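Local coordinates for protein alpha-1,2-mannosidase (Bacteroides thetaiotaomicron, PDB 2WW2) that hydrolyses alpha-mannosides with inversion, as a member of the calcium-dependent glycoside hydrolase family 92, at residues P13-E18 with K613-G618; G272-E277 with T343-E348; S356-Y361 with L405-H410. All coordinates share one frame; numbering follows the deposited sequence.

The three contacts lie at different depths. Contact 2 is buried. Contacts 1 and 3 are partly buried, and contact 3 is the farthest from the middle of the chain, with one exposed residue. Contact 1 joins two loops, one from the N-terminal region and one from the catalytic region. Contacts 2 and 3 lie wholly in the catalytic region and share helix 347-364. Contact 2 uses its start and contact 3 a later part, with their centres about 28 Å apart. The chemistry follows these places. Contact 1 rests on backbone carbonyls and one methionine, contact 2 on an arginine at a helix junction, contact 3 on a tyrosine laid over a neighbouring helix.

Contact 1: P13-E18 with K613-G618; sequences PLMGTE and KLYNSG
The M15 side chain overlaps the backbone of N616 and S617. CG stands anti to the backbone N (chi1 171°) and the chain beyond is extended, running past the peptide carbonyls. M15 CE lies 3.3 Å from N616 O, and M15 SD is 3.5 Å from N616 O. M15 CE also reaches the edge of the Y615 ring, 4.2 Å from Y615 CD1. Nearer the backbone, M15 CB is 3.7 Å from S617 O. The first loop makes a type II beta turn from L14 to T17, with G16 at positive phi. G16 N donates to G618 O at 2.9 Å, with an N-H...O angle of 160°. M15 CA lies 3.2 Å from G618 O in a CA-H...O contact. In 613-618 an Asx turn shapes the chain: N616 OD1 accepts from G618 N. S617 O is also bound by N12, and S617 N by E282 of helix 281-294. An alanine at M15 would probably leave N616 O and the Y615 edge without their apolar neighbour and open a gap beside S289 and C290. Direction comes from the single hydrogen bond to G618 O and its CA-H...O companion, while the thioether chain adds less specific packing along the carbonyls.

Contact 2: G272-E277 with T343-E348; sequences GRVEAE and TLLYPE
R273, just before edge strand 274-277, reaches the junction of two helices and touches L345, Y346 and E348. Strand 274-277 is an outermost strand of a six-stranded mixed sheet. The helices, 338-345 and 347-364, belong to the catalytic region, which in GH92 enzymes is an (alpha/alpha)6 barrel. R273 CB lies 4.2 Å from Y346 OH, a hydroxyl that is hydrogen-bonded to Y270 O. CG passes near Y346 CE1. R273 CD lies 3.3 Å from L345 O and also touches Y346 CE1. NE passes the same carbonyl oxygen, and CZ comes near E348 OE2. The chain is extended from CG to NE, and the guanidinium and the tyrosine ring are turned only 19° from each other. At the tip, R273 NH1 donates to L345 O at 2.9 Å, on a carbonyl lone pair and near the guanidinium plane. R273 NH1 also donates to E348 OE1 at 3.2 Å, on the syn lone pair. R273 NH2 donates to E348 OE2 at 2.8 Å, again on the syn side but 27° out of the carboxylate plane. The salt bridge is therefore end-on and bidentate, with the two planes 37° apart. The arginine's positive charge would probably be balanced by the carboxylate and stabilised by the carbonyl at the helix end. Beside the arginine, V274 and L345 cross at about a right angle. V274 CG1 meets L345 CD1 at 4.1 Å, while L345 CD2 lies 3.7 Å from R273 O.

Contact 3: S356-Y361 with L405-H410; sequences SIINAY and LEAMIH
Y361 OH donates to E406 OE2 at 2.7 Å. It meets the oxygen on the anti side, 17° out of the carboxylate plane. The bond ties together two helices of the catalytic region, 347-364 and 401-413, which pack as part of the helical barrel expected for this family. Their local axes come within 10.7 Å and cross at 64°. The side chains of Y361 and E406 cross at about a right angle. The same carboxylate oxygen has a weak, long ion pair with K403. Y361 CG is set anti to the backbone N (chi1 168°), on a side chain that starts out toward helix 401-413. The ring lies over A407. A407 CB is 3.5 Å from the centroid of the Y361 ring and almost exactly on the ring normal, a CH-pi contact over the face. With only a methyl there, the helix backbone comes close too, and A407 CA is 3.7 Å from Y361 CE1. I358, one turn back on the first helix, touches the same methyl with CD1, and its side chain also packs on V399 and L388. H410 meets the ring of F366. H410 CD2 also lies at the edge of the Y361 ring, near its plane, 4.0 Å from Y361 CE1.

Contact 1: P13-E18 with K613-G618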
ATOM      1  N   PRO A  13       1.046  30.457 -15.366  1.00  8.74           N
ATOM      2  CA  PRO A  13      -0.317  30.321 -14.828  1.00  9.48           C
ATOM      3  C   PRO A  13      -0.856  28.909 -15.037  1.00 10.84           C
ATOM      4  O   PRO A  13      -1.876  28.544 -14.460  1.00 11.18           O
ATOM      5  CB  PRO A  13      -1.130  31.317 -15.655  1.00  9.53           C
ATOM      6  CG  PRO A  13      -0.107  32.313 -16.202  1.00  9.05           C
ATOM      7  CD  PRO A  13       1.102  31.413 -16.480  1.00  8.34           C
ATOM      8  N   LEU A  14      -0.177  28.114 -15.860  1.00 11.09           N
ATOM      9  CA  LEU A  14      -0.577  26.709 -16.024  1.00 11.44           C
ATOM     10  C   LEU A  14       0.149  25.738 -15.096  1.00 11.86           C
ATOM     11  O   LEU A  14      -0.048  24.517 -15.196  1.00 11.27           O
ATOM     12  CB  LEU A  14      -0.345  26.274 -17.459  1.00 10.69           C
ATOM     13  CG  LEU A  14      -1.306  26.921 -18.439  1.00 12.18           C
ATOM     14  CD1 LEU A  14      -0.889  26.623 -19.881  1.00 14.11           C
ATOM     15  CD2 LEU A  14      -2.738  26.444 -18.158  1.00 13.28           C
ATOM     16  N   MET A  15       0.987  26.256 -14.202  1.00 11.14           N
ATOM     17  CA  MET A  15       1.685  25.389 -13.257  1.00 12.82           C
ATOM     18  C   MET A  15       0.685  24.560 -12.479  1.00 14.18           C
ATOM     19  O   MET A  15      -0.236  25.109 -11.886  1.00 15.08           O
ATOM     20  CB  MET A  15       2.520  26.192 -12.265  1.00 12.17           C
ATOM     21  CG  MET A  15       3.089  25.334 -11.137  1.00 11.90           C
ATOM     22  SD  MET A  15       4.165  26.223 -10.006  1.00 12.14           S
ATOM     23  CE  MET A  15       4.226  25.105  -8.603  1.00 11.56           C
ATOM     24  N   GLY A  16       0.875  23.246 -12.463  1.00 15.35           N
ATOM     25  CA  GLY A  16      -0.019  22.351 -11.711  1.00 16.69           C
ATOM     26  C   GLY A  16      -1.420  22.208 -12.321  1.00 17.73           C
ATOM     27  O   GLY A  16      -2.314  21.612 -11.715  1.00 17.84           O
ATOM     28  N   THR A  17      -1.630  22.737 -13.525  1.00 17.77           N
ATOM     29  CA  THR A  17      -2.935  22.567 -14.180  1.00 17.82           C
ATOM     30  C   THR A  17      -3.332  21.076 -14.325  1.00 18.32           C
ATOM     31  O   THR A  17      -4.522  20.736 -14.384  1.00 18.08           O
ATOM     32  CB  THR A  17      -3.013  23.304 -15.540  1.00 17.69           C
ATOM     33  OG1 THR A  17      -4.375  23.376 -15.963  1.00 16.44           O
ATOM     34  CG2 THR A  17      -2.181  22.589 -16.627  1.00 17.70           C
ATOM     35  N   GLU A  18      -2.344  20.185 -14.390  1.00 18.84           N
ATOM     36  CA  GLU A  18      -2.616  18.737 -14.427  1.00 19.61           C
ATOM     37  C   GLU A  18      -2.357  18.069 -13.065  1.00 20.67           C
ATOM     38  O   GLU A  18      -2.428  16.838 -12.947  1.00 21.07           O
ATOM     39  CB  GLU A  18      -1.744  18.048 -15.480  1.00 19.29           C
ATOM     40  CG  GLU A  18      -2.016  18.476 -16.919  1.00 19.23           C
ATOM     41  CD  GLU A  18      -1.222  17.638 -17.918  1.00 19.38           C
ATOM     42  OE1 GLU A  18      -0.036  17.937 -18.154  1.00 18.24           O
ATOM     43  OE2 GLU A  18      -1.784  16.676 -18.476  1.00 21.66           O
ATOM     44  N   LYS A 613      11.707  17.988  -4.301  1.00 13.01           N
ATOM     45  CA  LYS A 613      11.079  16.777  -4.849  1.00 13.56           C
ATOM     46  C   LYS A 613       9.591  16.864  -5.179  1.00 12.92           C
ATOM     47  O   LYS A 613       9.114  16.113  -6.025  1.00 13.21           O
ATOM     48  CB  LYS A 613      11.365  15.584  -3.937  1.00 13.47           C
ATOM     49  CG  LYS A 613      12.788  15.099  -4.159  1.00 16.19           C
ATOM     50  CD  LYS A 613      13.385  14.437  -2.963  1.00 19.80           C
ATOM     51  CE  LYS A 613      14.751  13.842  -3.397  1.00 21.74           C
ATOM     52  NZ  LYS A 613      15.400  13.163  -2.284  1.00 23.84           N
ATOM     53  N   LEU A 614       8.870  17.775  -4.536  1.00 12.83           N
ATOM     54  CA  LEU A 614       7.421  17.844  -4.699  1.00 12.56           C
ATOM     55  C   LEU A 614       6.919  19.048  -5.497  1.00 12.96           C
ATOM     56  O   LEU A 614       5.702  19.313  -5.533  1.00 12.13           O
ATOM     57  CB  LEU A 614       6.758  17.848  -3.328  1.00 13.05           C
ATOM     58  CG  LEU A 614       6.980  16.565  -2.520  1.00 13.85           C
ATOM     59  CD1 LEU A 614       6.103  16.621  -1.297  1.00 17.82           C
ATOM     60  CD2 LEU A 614       6.668  15.306  -3.363  1.00 16.76           C
ATOM     61  N   TYR A 615       7.842  19.765  -6.138  1.00 12.68           N
ATOM     62  CA  TYR A 615       7.471  20.955  -6.910  1.00 12.55           C
ATOM     63  C   TYR A 615       8.218  21.038  -8.228  1.00 12.69           C
ATOM     64  O   TYR A 615       9.402  20.668  -8.333  1.00 11.65           O
ATOM     65  CB  TYR A 615       7.778  22.247  -6.129  1.00 12.66           C
ATOM     66  CG  TYR A 615       6.875  22.493  -4.959  1.00 11.76           C
ATOM     67  CD1 TYR A 615       5.686  23.184  -5.116  1.00 12.33           C
ATOM     68  CD2 TYR A 615       7.195  21.998  -3.695  1.00 11.65           C
ATOM     69  CE1 TYR A 615       4.849  23.400  -4.041  1.00 11.10           C
ATOM     70  CE2 TYR A 615       6.367  22.199  -2.628  1.00 12.99           C
ATOM     71  CZ  TYR A 615       5.197  22.893  -2.793  1.00 11.85           C
ATOM     72  OH  TYR A 615       4.369  23.100  -1.702  1.00 11.41           O
ATOM     73  N   ASN A 616       7.516  21.523  -9.239  1.00 12.62           N
ATOM     74  CA  ASN A 616       8.178  22.071 -10.415  1.00 12.84           C
ATOM     75  C   ASN A 616       7.267  23.131 -11.038  1.00 12.39           C
ATOM     76  O   ASN A 616       6.150  23.353 -10.566  1.00 11.57           O
ATOM     77  CB  ASN A 616       8.581  20.975 -11.410  1.00 13.03           C
ATOM     78  CG  ASN A 616       7.399  20.258 -11.990  1.00 14.69           C
ATOM     79  OD1 ASN A 616       6.620  20.832 -12.756  1.00 13.58           O
ATOM     80  ND2 ASN A 616       7.261  18.979 -11.645  1.00 13.95           N
ATOM     81  N   SER A 617       7.743  23.806 -12.076  1.00 11.52           N
ATOM     82  CA  SER A 617       6.998  24.933 -12.598  1.00 11.53           C
ATOM     83  C   SER A 617       6.085  24.564 -13.767  1.00 11.68           C
ATOM     84  O   SER A 617       5.443  25.449 -14.342  1.00 11.48           O
ATOM     85  CB  SER A 617       7.970  26.036 -13.049  1.00 12.09           C
ATOM     86  OG  SER A 617       8.630  25.627 -14.245  1.00 11.25           O
ATOM     87  N   GLY A 618       6.036  23.279 -14.124  1.00 10.78           N
ATOM     88  CA  GLY A 618       5.264  22.825 -15.287  1.00 10.99           C
ATOM     89  C   GLY A 618       3.830  22.435 -14.944  1.00 11.43           C
ATOM     90  O   GLY A 618       3.345  22.699 -13.819  1.00 11.20           O
TER

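Contact 2: G272-E277 with T343-E348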
ATOM      1  N   GLY A 272       7.697  41.867  -7.226  1.00  8.15           N
ATOM      2  CA  GLY A 272       9.039  42.371  -6.913  1.00  8.44           C
ATOM      3  C   GLY A 272       9.239  42.780  -5.468  1.00  9.59           C
ATOM      4  O   GLY A 272      10.357  43.120  -5.065  1.00  9.68           O
ATOM      5  N   ARG A 273       8.172  42.738  -4.672  1.00  9.03           N
ATOM      6  CA  ARG A 273       8.341  42.990  -3.243  1.00 10.03           C
ATOM      7  C   ARG A 273       9.170  41.916  -2.550  1.00  9.81           C
ATOM      8  O   ARG A 273       9.683  42.149  -1.456  1.00 10.02           O
ATOM      9  CB  ARG A 273       7.006  43.179  -2.529  1.00  9.25           C
ATOM     10  CG  ARG A 273       6.250  44.406  -3.004  1.00 10.93           C
ATOM     11  CD  ARG A 273       5.187  44.780  -1.997  1.00 10.97           C
ATOM     12  NE  ARG A 273       4.380  45.900  -2.465  1.00  9.60           N
ATOM     13  CZ  ARG A 273       3.268  46.301  -1.868  1.00  9.72           C
ATOM     14  NH1 ARG A 273       2.846  45.652  -0.796  1.00  6.98           N
ATOM     15  NH2 ARG A 273       2.576  47.336  -2.349  1.00  9.96           N
ATOM     16  N   VAL A 274       9.295  40.743  -3.170  1.00  9.23           N
ATOM     17  CA  VAL A 274      10.315  39.800  -2.745  1.00  9.61           C
ATOM     18  C   VAL A 274      11.228  39.437  -3.915  1.00  9.77           C
ATOM     19  O   VAL A 274      10.782  38.936  -4.957  1.00  9.51           O
ATOM     20  CB  VAL A 274       9.768  38.552  -1.957  1.00  9.62           C
ATOM     21  CG1 VAL A 274       8.647  37.874  -2.706  1.00 10.83           C
ATOM     22  CG2 VAL A 274      10.925  37.557  -1.648  1.00 10.17           C
ATOM     23  N   GLU A 275      12.503  39.760  -3.763  1.00  9.20           N
ATOM     24  CA  GLU A 275      13.448  39.575  -4.845  1.00 10.15           C
ATOM     25  C   GLU A 275      14.322  38.362  -4.572  1.00 10.09           C
ATOM     26  O   GLU A 275      15.181  38.410  -3.689  1.00  9.86           O
ATOM     27  CB  GLU A 275      14.400  40.763  -4.942  1.00 11.30           C
ATOM     28  CG  GLU A 275      13.845  42.050  -5.444  1.00 15.89           C
ATOM     29  CD  GLU A 275      14.988  43.056  -5.698  1.00 19.15           C
ATOM     30  OE1 GLU A 275      15.182  43.952  -4.857  1.00 20.25           O
ATOM     31  OE2 GLU A 275      15.709  42.908  -6.702  1.00 21.37           O
ATOM     32  N   ALA A 276      14.137  37.301  -5.347  1.00  9.82           N
ATOM     33  CA  ALA A 276      14.959  36.104  -5.218  1.00  9.85           C
ATOM     34  C   ALA A 276      16.133  36.142  -6.193  1.00 10.02           C
ATOM     35  O   ALA A 276      15.944  36.429  -7.390  1.00 10.82           O
ATOM     36  CB  ALA A 276      14.117  34.856  -5.457  1.00  9.19           C
ATOM     37  N   GLU A 277      17.334  35.838  -5.698  1.00  9.49           N
ATOM     38  CA  GLU A 277      18.554  35.833  -6.527  1.00 10.23           C
ATOM     39  C   GLU A 277      19.396  34.587  -6.219  1.00  9.97           C
ATOM     40  O   GLU A 277      19.444  34.121  -5.068  1.00 10.34           O
ATOM     41  CB  GLU A 277      19.412  37.085  -6.258  1.00 10.26           C
ATOM     42  CG  GLU A 277      18.724  38.421  -6.533  1.00 13.20           C
ATOM     43  CD  GLU A 277      19.583  39.609  -6.115  1.00 16.70           C
ATOM     44  OE1 GLU A 277      20.602  39.859  -6.774  1.00 17.56           O
ATOM     45  OE2 GLU A 277      19.243  40.286  -5.119  1.00 17.09           O
ATOM     46  N   THR A 343       0.146  39.945   5.568  1.00  7.08           N
ATOM     47  CA  THR A 343       0.463  40.818   6.707  1.00  7.25           C
ATOM     48  C   THR A 343       1.908  41.272   6.659  1.00  7.94           C
ATOM     49  O   THR A 343       2.241  42.314   7.214  1.00  8.04           O
ATOM     50  CB  THR A 343       0.221  40.135   8.096  1.00  7.97           C
ATOM     51  OG1 THR A 343       1.103  39.019   8.235  1.00  7.55           O
ATOM     52  CG2 THR A 343      -1.240  39.668   8.237  1.00  6.58           C
ATOM     53  N   LEU A 344       2.772  40.489   6.011  1.00  7.68           N
ATOM     54  CA  LEU A 344       4.202  40.800   5.983  1.00  8.50           C
ATOM     55  C   LEU A 344       4.557  41.676   4.780  1.00  8.40           C
ATOM     56  O   LEU A 344       5.118  42.763   4.927  1.00  8.62           O
ATOM     57  CB  LEU A 344       5.028  39.499   5.930  1.00  8.13           C
ATOM     58  CG  LEU A 344       6.561  39.638   5.874  1.00  9.14           C
ATOM     59  CD1 LEU A 344       7.063  40.490   7.042  1.00  8.97           C
ATOM     60  CD2 LEU A 344       7.242  38.252   5.859  1.00  8.04           C
ATOM     61  N   LEU A 345       4.229  41.177   3.590  1.00  8.81           N
ATOM     62  CA  LEU A 345       4.664  41.813   2.349  1.00  9.12           C
ATOM     63  C   LEU A 345       3.618  42.726   1.683  1.00  9.09           C
ATOM     64  O   LEU A 345       3.979  43.601   0.889  1.00  9.19           O
ATOM     65  CB  LEU A 345       5.105  40.748   1.358  1.00  8.99           C
ATOM     66  CG  LEU A 345       6.472  40.099   1.611  1.00 11.97           C
ATOM     67  CD1 LEU A 345       6.628  38.940   0.665  1.00 11.58           C
ATOM     68  CD2 LEU A 345       7.603  41.091   1.379  1.00 12.87           C
ATOM     69  N   TYR A 346       2.341  42.511   2.005  1.00  9.13           N
ATOM     70  CA  TYR A 346       1.236  43.263   1.407  1.00  8.36           C
ATOM     71  C   TYR A 346       0.237  43.728   2.473  1.00  8.71           C
ATOM     72  O   TYR A 346      -0.967  43.474   2.358  1.00  8.64           O
ATOM     73  CB  TYR A 346       0.542  42.406   0.332  1.00  7.45           C
ATOM     74  CG  TYR A 346       1.533  41.754  -0.624  1.00  6.90           C
ATOM     75  CD1 TYR A 346       2.011  42.453  -1.737  1.00  6.66           C
ATOM     76  CD2 TYR A 346       2.009  40.469  -0.401  1.00  6.08           C
ATOM     77  CE1 TYR A 346       2.947  41.875  -2.604  1.00  7.66           C
ATOM     78  CE2 TYR A 346       2.945  39.878  -1.266  1.00  5.92           C
ATOM     79  CZ  TYR A 346       3.394  40.599  -2.375  1.00  7.58           C
ATOM     80  OH  TYR A 346       4.309  40.041  -3.247  1.00  8.04           O
ATOM     81  N   PRO A 347       0.725  44.425   3.517  1.00  8.61           N
ATOM     82  CA  PRO A 347      -0.156  44.682   4.662  1.00  9.03           C
ATOM     83  C   PRO A 347      -1.283  45.664   4.316  1.00  9.50           C
ATOM     84  O   PRO A 347      -2.279  45.720   5.033  1.00  8.93           O
ATOM     85  CB  PRO A 347       0.796  45.276   5.721  1.00  9.00           C
ATOM     86  CG  PRO A 347       1.905  45.881   4.935  1.00  9.05           C
ATOM     87  CD  PRO A 347       2.085  44.929   3.751  1.00  8.91           C
ATOM     88  N   GLU A 348      -1.136  46.422   3.228  1.00  9.40           N
ATOM     89  CA  GLU A 348      -2.220  47.320   2.818  1.00 10.40           C
ATOM     90  C   GLU A 348      -3.421  46.468   2.418  1.00 10.40           C
ATOM     91  O   GLU A 348      -4.576  46.905   2.533  1.00 10.93           O
ATOM     92  CB  GLU A 348      -1.803  48.277   1.675  1.00 10.05           C
ATOM     93  CG  GLU A 348      -1.639  47.628   0.308  1.00 10.69           C
ATOM     94  CD  GLU A 348      -0.241  47.049   0.062  1.00 13.46           C
ATOM     95  OE1 GLU A 348       0.488  46.710   1.022  1.00 11.89           O
ATOM     96  OE2 GLU A 348       0.133  46.944  -1.111  1.00 13.90           O
TER

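Contact 3: S356-Y361 with L405-H410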
ATOM      1  N   SER A 356     -13.124  44.266   5.925  1.00  9.79           N
ATOM      2  CA  SER A 356     -14.210  43.618   5.180  0.50  9.83           C
ATOM      3  C   SER A 356     -14.851  42.463   5.947  1.00  9.66           C
ATOM      4  O   SER A 356     -16.041  42.182   5.777  1.00  9.83           O
ATOM      5  CB  SER A 356     -13.757  43.150   3.791  0.50  9.92           C
ATOM      6  OG  SER A 356     -12.890  42.033   3.868  0.50 10.66           O
ATOM      7  N   ILE A 357     -14.075  41.802   6.796  1.00  8.63           N
ATOM      8  CA  ILE A 357     -14.606  40.729   7.634  1.00  8.14           C
ATOM      9  C   ILE A 357     -15.622  41.319   8.610  1.00  8.29           C
ATOM     10  O   ILE A 357     -16.711  40.771   8.808  1.00  8.31           O
ATOM     11  CB  ILE A 357     -13.458  40.018   8.409  1.00  8.45           C
ATOM     12  CG1 ILE A 357     -12.662  39.118   7.460  1.00  8.27           C
ATOM     13  CG2 ILE A 357     -13.998  39.196   9.594  1.00  7.26           C
ATOM     14  CD1 ILE A 357     -11.346  38.609   8.068  1.00 10.23           C
ATOM     15  N   ILE A 358     -15.267  42.445   9.218  1.00  8.25           N
ATOM     16  CA  ILE A 358     -16.193  43.130  10.133  1.00  8.26           C
ATOM     17  C   ILE A 358     -17.432  43.632   9.365  1.00  8.55           C
ATOM     18  O   ILE A 358     -18.560  43.527   9.839  1.00  8.60           O
ATOM     19  CB  ILE A 358     -15.486  44.286  10.882  1.00  8.80           C
ATOM     20  CG1 ILE A 358     -14.331  43.721  11.713  1.00  8.65           C
ATOM     21  CG2 ILE A 358     -16.470  45.057  11.796  1.00  8.43           C
ATOM     22  CD1 ILE A 358     -14.751  42.567  12.592  1.00 10.76           C
ATOM     23  N   ASN A 359     -17.226  44.169   8.166  1.00  8.09           N
ATOM     24  CA  ASN A 359     -18.350  44.620   7.361  1.00  8.25           C
ATOM     25  C   ASN A 359     -19.314  43.457   7.090  1.00  8.31           C
ATOM     26  O   ASN A 359     -20.519  43.616   7.188  1.00  8.23           O
ATOM     27  CB  ASN A 359     -17.877  45.218   6.027  1.00  7.64           C
ATOM     28  CG  ASN A 359     -17.130  46.526   6.197  1.00  9.03           C
ATOM     29  OD1 ASN A 359     -17.247  47.189   7.227  1.00  9.28           O
ATOM     30  ND2 ASN A 359     -16.350  46.904   5.185  1.00  7.37           N
ATOM     31  N   ALA A 360     -18.780  42.298   6.722  1.00  8.56           N
ATOM     32  CA  ALA A 360     -19.627  41.126   6.447  1.00  8.57           C
ATOM     33  C   ALA A 360     -20.397  40.764   7.703  1.00  8.83           C
ATOM     34  O   ALA A 360     -21.593  40.418   7.647  1.00  8.82           O
ATOM     35  CB  ALA A 360     -18.755  39.929   5.974  1.00  7.99           C
ATOM     36  N   TYR A 361     -19.714  40.843   8.845  1.00  8.59           N
ATOM     37  CA  TYR A 361     -20.363  40.599  10.146  1.00  9.22           C
ATOM     38  C   TYR A 361     -21.500  41.597  10.388  1.00  9.78           C
ATOM     39  O   TYR A 361     -22.593  41.208  10.822  1.00  9.68           O
ATOM     40  CB  TYR A 361     -19.333  40.656  11.288  1.00  8.42           C
ATOM     41  CG  TYR A 361     -19.930  40.708  12.681  1.00  9.58           C
ATOM     42  CD1 TYR A 361     -20.419  39.560  13.300  1.00  8.97           C
ATOM     43  CD2 TYR A 361     -19.994  41.908  13.383  1.00  9.47           C
ATOM     44  CE1 TYR A 361     -20.963  39.618  14.588  1.00 10.94           C
ATOM     45  CE2 TYR A 361     -20.523  41.972  14.659  1.00 12.39           C
ATOM     46  CZ  TYR A 361     -21.009  40.830  15.252  1.00 12.07           C
ATOM     47  OH  TYR A 361     -21.525  40.914  16.526  1.00 14.76           O
ATOM     48  N   LEU A 405     -13.857  42.151  18.889  1.00  9.65           N
ATOM     49  CA  LEU A 405     -13.990  41.167  19.957  1.00 10.06           C
ATOM     50  C   LEU A 405     -15.413  40.591  20.016  1.00 10.74           C
ATOM     51  O   LEU A 405     -15.604  39.392  20.260  1.00 10.94           O
ATOM     52  CB  LEU A 405     -13.623  41.775  21.314  1.00 10.16           C
ATOM     53  CG  LEU A 405     -13.706  40.781  22.485  1.00  9.43           C
ATOM     54  CD1 LEU A 405     -12.869  39.518  22.233  1.00  9.43           C
ATOM     55  CD2 LEU A 405     -13.290  41.445  23.791  1.00 10.80           C
ATOM     56  N   GLU A 406     -16.410  41.462  19.839  1.00 10.61           N
ATOM     57  CA  GLU A 406     -17.813  41.053  19.905  1.00 10.79           C
ATOM     58  C   GLU A 406     -18.104  40.046  18.796  1.00 10.11           C
ATOM     59  O   GLU A 406     -18.738  39.012  19.029  1.00  9.20           O
ATOM     60  CB  GLU A 406     -18.711  42.280  19.766  1.00 11.88           C
ATOM     61  CG  GLU A 406     -20.173  41.996  19.486  1.00 15.37           C
ATOM     62  CD  GLU A 406     -20.918  43.248  19.000  1.00 19.96           C
ATOM     63  OE1 GLU A 406     -21.093  44.177  19.806  1.00 21.23           O
ATOM     64  OE2 GLU A 406     -21.327  43.299  17.817  1.00 20.83           O
ATOM     65  N   ALA A 407     -17.615  40.356  17.597  1.00  8.64           N
ATOM     66  CA  ALA A 407     -17.784  39.491  16.442  1.00  8.46           C
ATOM     67  C   ALA A 407     -17.123  38.126  16.665  1.00  8.37           C
ATOM     68  O   ALA A 407     -17.693  37.088  16.316  1.00  8.27           O
ATOM     69  CB  ALA A 407     -17.188  40.172  15.187  1.00  7.89           C
ATOM     70  N   MET A 408     -15.920  38.136  17.239  1.00  7.87           N
ATOM     71  CA  MET A 408     -15.165  36.906  17.498  1.00  7.59           C
ATOM     72  C   MET A 408     -15.905  36.016  18.480  1.00  6.97           C
ATOM     73  O   MET A 408     -16.068  34.819  18.252  1.00  6.61           O
ATOM     74  CB  MET A 408     -13.798  37.238  18.105  1.00  7.79           C
ATOM     75  CG  MET A 408     -12.797  37.832  17.131  1.00  9.25           C
ATOM     76  SD  MET A 408     -11.356  38.374  18.076  1.00 11.78           S
ATOM     77  CE  MET A 408     -10.589  39.411  16.825  1.00  9.13           C
ATOM     78  N   ILE A 409     -16.329  36.607  19.594  1.00  6.25           N
ATOM     79  CA  ILE A 409     -17.053  35.857  20.593  1.00  6.39           C
ATOM     80  C   ILE A 409     -18.354  35.288  20.010  1.00  7.19           C
ATOM     81  O   ILE A 409     -18.711  34.130  20.286  1.00  8.08           O
ATOM     82  CB  ILE A 409     -17.367  36.727  21.844  1.00  6.60           C
ATOM     83  CG1 ILE A 409     -16.068  37.070  22.577  1.00  7.13           C
ATOM     84  CG2 ILE A 409     -18.312  35.985  22.782  1.00  6.01           C
ATOM     85  CD1 ILE A 409     -16.243  38.087  23.679  1.00  7.72           C
ATOM     86  N   HIS A 410     -19.075  36.093  19.230  1.00  7.03           N
ATOM     87  CA  HIS A 410     -20.346  35.635  18.651  1.00  7.27           C
ATOM     88  C   HIS A 410     -20.125  34.448  17.709  1.00  7.78           C
ATOM     89  O   HIS A 410     -20.906  33.494  17.673  1.00  8.05           O
ATOM     90  CB  HIS A 410     -21.064  36.778  17.925  1.00  7.45           C
ATOM     91  CG  HIS A 410     -22.255  36.339  17.135  1.00  7.15           C
ATOM     92  ND1 HIS A 410     -23.490  36.098  17.705  1.00 11.19           N
ATOM     93  CD2 HIS A 410     -22.396  36.092  15.812  1.00  7.50           C
ATOM     94  CE1 HIS A 410     -24.338  35.719  16.764  1.00  7.53           C
ATOM     95  NE2 HIS A 410     -23.695  35.707  15.607  1.00 10.28           N
TER